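Local coordinates for protein BlEst2 (PDB 6WPX) that probably hydrolyses ester bonds as a lipase, here in its propeptide form, in which a C-terminal domain has autoinhibitory effects, at residues L404-Y416 with K425-L439. Residues are numbered along the deposited sequence; the frame is centred on the assembly and turned at random.
Sequences LANVKASVRSIRY and KSLKPASINALQNSL
Val411 forks against two leucines, an example of a helix folding back under its hairpin strand. With CG1 anti to the backbone N (chi1 175°), that branch reaches Leu439 CD2 at 3.7 Å, while CG2 meets Leu435 CD1 in a tight 3.5 Å contact. Ala409 CB shares this face, 3.9 Å from Ile432 CD1, so helix 432-438 and Leu439 behind it cover the strand at Ala409 and Val411. On the other face, the extended Arg412 chain lays its guanidinium beneath Ser426 OG, 4.0 Å above the plane over its centre. Arg412 also touches Asn160 and Trp161 of a loop; a glycine here would probably leave Ser426 OG without the flat group beneath it and lose that loop packing. Ser413 and Lys425 form an antiparallel hydrogen-bonded pair (Ser413 N to Lys425 O and Lys425 N to Ser413 O, both 2.9 Å), whereas four steps from Ser426 to Ala430 answer three from Arg412 to Ala409, consistent with a beta bulge. A water there bridges Val411 N, at 2.9 Å, and Lys428 O. The chemistry is thus divided: methyl carbons join strand to helix and the residue after it, while backbone bonds and a water hold the sheet edge.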
loop_
_atom_site.group_PDB
_atom_site.type_symbol
_atom_site.label_atom_id
_atom_site.label_comp_id
_atom_site.label_asym_id
_atom_site.label_seq_id
_atom_site.Cartn_x
_atom_site.Cartn_y
_atom_site.Cartn_z
ATOM N N LEU A 404 -3.512 17.538 25.434
ATOM C CA LEU A 404 -3.067 16.205 25.853
ATOM C C LEU A 404 -2.114 16.333 27.045
ATOM O O LEU A 404 -1.222 17.194 27.030
ATOM C CB LEU A 404 -2.370 15.458 24.706
ATOM C CG LEU A 404 -3.230 14.967 23.540
ATOM C CD1 LEU A 404 -2.433 14.047 22.637
ATOM C CD2 LEU A 404 -4.478 14.261 24.022
ATOM N N ALA A 405 -2.336 15.457 28.040
ATOM C CA ALA A 405 -1.625 15.430 29.341
ATOM C C ALA A 405 -0.834 14.139 29.575
ATOM O O ALA A 405 -1.347 13.065 29.246
ATOM C CB ALA A 405 -2.636 15.612 30.442
ATOM N N ASN A 406 0.352 14.286 30.179
ATOM C CA ASN A 406 1.288 13.198 30.572
ATOM C C ASN A 406 1.655 12.358 29.340
ATOM O O ASN A 406 1.651 11.129 29.461
ATOM C CB ASN A 406 0.697 12.335 31.687
ATOM C CG ASN A 406 -0.005 13.094 32.801
ATOM O OD1 ASN A 406 0.157 14.297 32.962
ATOM N ND2 ASN A 406 -0.815 12.399 33.577
ATOM N N VAL A 407 2.046 13.000 28.241
ATOM C CA VAL A 407 2.314 12.270 26.971
ATOM C C VAL A 407 3.678 11.588 26.971
ATOM O O VAL A 407 4.681 12.269 27.085
ATOM C CB VAL A 407 2.184 13.149 25.712
ATOM C CG1 VAL A 407 2.553 12.359 24.466
ATOM C CG2 VAL A 407 0.824 13.800 25.563
ATOM N N LYS A 408 3.684 10.283 26.714
ATOM C CA LYS A 408 4.908 9.489 26.629
ATOM C C LYS A 408 5.016 8.892 25.217
ATOM O O LYS A 408 3.987 8.689 24.554
ATOM C CB LYS A 408 4.922 8.371 27.684
ATOM C CG LYS A 408 5.069 8.873 29.121
ATOM C CD LYS A 408 6.529 9.122 29.519
ATOM C CE LYS A 408 6.644 9.737 30.892
ATOM N NZ LYS A 408 8.029 10.192 31.174
ATOM N N ALA A 409 6.261 8.641 24.755
ATOM C CA ALA A 409 6.559 8.075 23.447
ATOM C C ALA A 409 7.720 7.110 23.539
ATOM O O ALA A 409 8.809 7.501 23.948
ATOM C CB ALA A 409 6.891 9.176 22.464
ATOM N N SER A 410 7.492 5.849 23.167
ATOM C CA SER A 410 8.542 4.823 23.147
ATOM C C SER A 410 8.824 4.498 21.676
ATOM O O SER A 410 7.891 4.391 20.872
ATOM C CB SER A 410 8.131 3.593 23.949
ATOM O OG SER A 410 6.989 2.979 23.379
ATOM N N VAL A 411 10.093 4.455 21.297
ATOM C CA VAL A 411 10.511 4.235 19.919
ATOM C C VAL A 411 11.084 2.833 19.667
ATOM O O VAL A 411 11.947 2.382 20.417
ATOM C CB VAL A 411 11.501 5.351 19.495
ATOM C CG1 VAL A 411 12.065 5.106 18.096
ATOM C CG2 VAL A 411 10.830 6.716 19.567
ATOM N N ARG A 412 10.596 2.164 18.611
ATOM C CA ARG A 412 11.067 0.874 18.091
ATOM C C ARG A 412 11.404 1.159 16.635
ATOM O O ARG A 412 10.636 1.843 15.963
ATOM C CB ARG A 412 9.994 -0.215 18.183
ATOM C CG ARG A 412 9.906 -0.836 19.564
ATOM C CD ARG A 412 8.616 -1.621 19.771
ATOM N NE ARG A 412 8.414 -1.845 21.198
ATOM C CZ ARG A 412 8.791 -2.941 21.843
ATOM N NH1 ARG A 412 8.641 -3.025 23.158
ATOM N NH2 ARG A 412 9.326 -3.959 21.181
ATOM N N SER A 413 12.585 0.742 16.180
ATOM C CA SER A 413 12.968 1.021 14.807
ATOM C C SER A 413 13.738 -0.125 14.153
ATOM O O SER A 413 14.297 -0.987 14.841
ATOM C CB SER A 413 13.762 2.324 14.724
ATOM O OG SER A 413 14.948 2.191 15.484
ATOM N N ILE A 414 13.700 -0.160 12.813
ATOM C CA ILE A 414 14.461 -1.101 11.988
ATOM C C ILE A 414 15.091 -0.292 10.868
ATOM O O ILE A 414 14.405 0.507 10.225
ATOM C CB ILE A 414 13.667 -2.310 11.386
ATOM C CG1 ILE A 414 12.885 -3.095 12.444
ATOM C CG2 ILE A 414 14.611 -3.259 10.631
ATOM C CD1 ILE A 414 11.703 -3.990 11.858
ATOM N N ARG A 415 16.391 -0.507 10.640
ATOM C CA ARG A 415 17.108 0.073 9.525
ATOM C C ARG A 415 17.521 -1.092 8.623
ATOM O O ARG A 415 18.136 -2.055 9.081
ATOM C CB ARG A 415 18.317 0.915 9.970
ATOM C CG ARG A 415 18.966 1.645 8.790
ATOM C CD ARG A 415 20.221 2.393 9.179
ATOM N NE ARG A 415 21.173 1.559 9.915
ATOM C CZ ARG A 415 22.132 0.842 9.343
ATOM N NH1 ARG A 415 22.289 0.862 8.027
ATOM N NH2 ARG A 415 22.945 0.101 10.084
ATOM N N TYR A 416 17.122 -1.013 7.359
ATOM C CA TYR A 416 17.393 -1.997 6.316
ATOM C C TYR A 416 18.412 -1.425 5.344
ATOM O O TYR A 416 18.458 -0.214 5.143
ATOM C CB TYR A 416 16.119 -2.319 5.504
ATOM C CG TYR A 416 14.953 -2.847 6.299
ATOM C CD1 TYR A 416 14.030 -1.979 6.880
ATOM C CD2 TYR A 416 14.734 -4.213 6.424
ATOM C CE1 TYR A 416 12.929 -2.460 7.581
ATOM C CE2 TYR A 416 13.666 -4.707 7.172
ATOM C CZ TYR A 416 12.744 -3.824 7.715
ATOM O OH TYR A 416 11.660 -4.299 8.427
ATOM N N LYS A 425 16.348 -1.431 16.843
ATOM C CA LYS A 425 16.464 -0.710 18.119
ATOM C C LYS A 425 15.141 -0.639 18.848
ATOM O O LYS A 425 14.074 -0.579 18.222
ATOM C CB LYS A 425 16.901 0.743 17.885
ATOM C CG LYS A 425 18.320 0.996 17.448
ATOM C CD LYS A 425 18.455 2.499 17.207
ATOM C CE LYS A 425 19.829 2.931 16.776
ATOM N NZ LYS A 425 19.882 4.394 16.527
ATOM N N SER A 426 15.232 -0.562 20.186
ATOM C CA SER A 426 14.082 -0.366 21.052
ATOM C C SER A 426 14.503 0.646 22.127
ATOM O O SER A 426 15.593 0.499 22.697
ATOM C CB SER A 426 13.651 -1.683 21.695
ATOM O OG SER A 426 12.449 -1.470 22.418
ATOM N N LEU A 427 13.684 1.690 22.362
ATOM C CA LEU A 427 13.984 2.723 23.355
ATOM C C LEU A 427 12.844 2.820 24.357
ATOM O O LEU A 427 11.669 2.816 23.967
ATOM C CB LEU A 427 14.208 4.116 22.744
ATOM C CG LEU A 427 15.167 4.395 21.584
ATOM C CD1 LEU A 427 15.562 5.852 21.570
ATOM C CD2 LEU A 427 16.435 3.636 21.671
ATOM N N LYS A 428 13.198 2.960 25.645
ATOM C CA LYS A 428 12.237 3.081 26.734
ATOM C C LYS A 428 11.342 4.325 26.559
ATOM O O LYS A 428 11.782 5.280 25.893
ATOM C CB LYS A 428 12.932 3.063 28.114
ATOM C CG LYS A 428 13.647 4.351 28.516
ATOM C CD LYS A 428 13.958 4.375 30.027
ATOM C CE LYS A 428 14.886 5.509 30.413
ATOM N NZ LYS A 428 14.304 6.849 30.098
ATOM N N PRO A 429 10.123 4.343 27.166
ATOM C CA PRO A 429 9.253 5.528 27.030
ATOM C C PRO A 429 9.875 6.785 27.615
ATOM O O PRO A 429 10.611 6.726 28.592
ATOM C CB PRO A 429 7.985 5.138 27.806
ATOM C CG PRO A 429 8.006 3.649 27.860
ATOM C CD PRO A 429 9.461 3.299 27.977
ATOM N N ALA A 430 9.630 7.910 26.970
ATOM C CA ALA A 430 10.136 9.204 27.418
ATOM C C ALA A 430 9.088 10.236 27.007
ATOM O O ALA A 430 8.169 9.895 26.263
ATOM C CB ALA A 430 11.470 9.505 26.743
ATOM N N SER A 431 9.235 11.494 27.455
ATOM C CA SER A 431 8.317 12.575 27.073
ATOM C C SER A 431 8.538 12.987 25.610
ATOM O O SER A 431 9.591 12.677 25.041
ATOM C CB SER A 431 8.494 13.775 28.001
ATOM O OG SER A 431 9.832 14.245 28.004
ATOM N N ILE A 432 7.540 13.680 25.003
ATOM C CA ILE A 432 7.549 14.182 23.620
ATOM C C ILE A 432 8.754 15.078 23.314
ATOM O O ILE A 432 9.335 14.960 22.230
ATOM C CB ILE A 432 6.194 14.886 23.294
ATOM C CG1 ILE A 432 5.039 13.875 23.172
ATOM C CG2 ILE A 432 6.264 15.818 22.072
ATOM C CD1 ILE A 432 5.230 12.694 22.178
ATOM N N ASN A 433 9.113 15.981 24.260
ATOM C CA ASN A 433 10.236 16.925 24.137
ATOM C C ASN A 433 11.548 16.202 23.846
ATOM O O ASN A 433 12.433 16.762 23.183
ATOM C CB ASN A 433 10.360 17.779 25.402
ATOM C CG ASN A 433 11.216 19.020 25.263
ATOM O OD1 ASN A 433 11.426 19.564 24.170
ATOM N ND2 ASN A 433 11.692 19.531 26.389
ATOM N N ALA A 434 11.654 14.944 24.336
ATOM C CA ALA A 434 12.817 14.090 24.120
ATOM C C ALA A 434 12.717 13.267 22.822
ATOM O O ALA A 434 13.751 12.820 22.330
ATOM C CB ALA A 434 13.045 13.175 25.315
ATOM N N LEU A 435 11.499 13.070 22.274
ATOM C CA LEU A 435 11.261 12.272 21.059
ATOM C C LEU A 435 12.093 12.715 19.843
ATOM O O LEU A 435 12.709 11.861 19.201
ATOM C CB LEU A 435 9.756 12.230 20.728
ATOM C CG LEU A 435 9.306 11.457 19.480
ATOM C CD1 LEU A 435 9.697 10.003 19.557
ATOM C CD2 LEU A 435 7.799 11.584 19.269
ATOM N N GLN A 436 12.135 14.035 19.546
ATOM C CA GLN A 436 12.888 14.567 18.406
ATOM C C GLN A 436 14.384 14.230 18.487
ATOM O O GLN A 436 14.945 13.724 17.514
ATOM C CB GLN A 436 12.655 16.082 18.249
ATOM C CG GLN A 436 12.591 16.539 16.794
ATOM C CD GLN A 436 12.391 18.034 16.637
ATOM O OE1 GLN A 436 13.231 18.742 16.069
ATOM N NE2 GLN A 436 11.262 18.555 17.105
ATOM N N ASN A 437 15.005 14.461 19.662
ATOM C CA ASN A 437 16.429 14.216 19.932
ATOM C C ASN A 437 16.851 12.757 19.745
ATOM O O ASN A 437 17.926 12.503 19.192
ATOM C CB ASN A 437 16.803 14.690 21.342
ATOM C CG ASN A 437 16.879 16.190 21.513
ATOM O OD1 ASN A 437 17.623 16.891 20.816
ATOM N ND2 ASN A 437 16.160 16.709 22.496
ATOM N N SER A 438 16.010 11.805 20.205
ATOM C CA SER A 438 16.266 10.364 20.128
ATOM C C SER A 438 16.296 9.807 18.711
ATOM O O SER A 438 16.949 8.787 18.478
ATOM C CB SER A 438 15.259 9.594 20.978
ATOM O OG SER A 438 13.929 9.699 20.488
ATOM N N LEU A 439 15.608 10.476 17.762
ATOM C CA LEU A 439 15.492 10.025 16.371
ATOM C C LEU A 439 16.636 10.500 15.463
ATOM O O LEU A 439 16.602 11.623 14.948
ATOM C CB LEU A 439 14.109 10.392 15.777
ATOM C CG LEU A 439 12.856 9.788 16.453
ATOM C CD1 LEU A 439 11.584 10.304 15.820
ATOM C CD2 LEU A 439 12.855 8.287 16.390
HETATM O O HOH W 1 11.478 5.995 23.267
#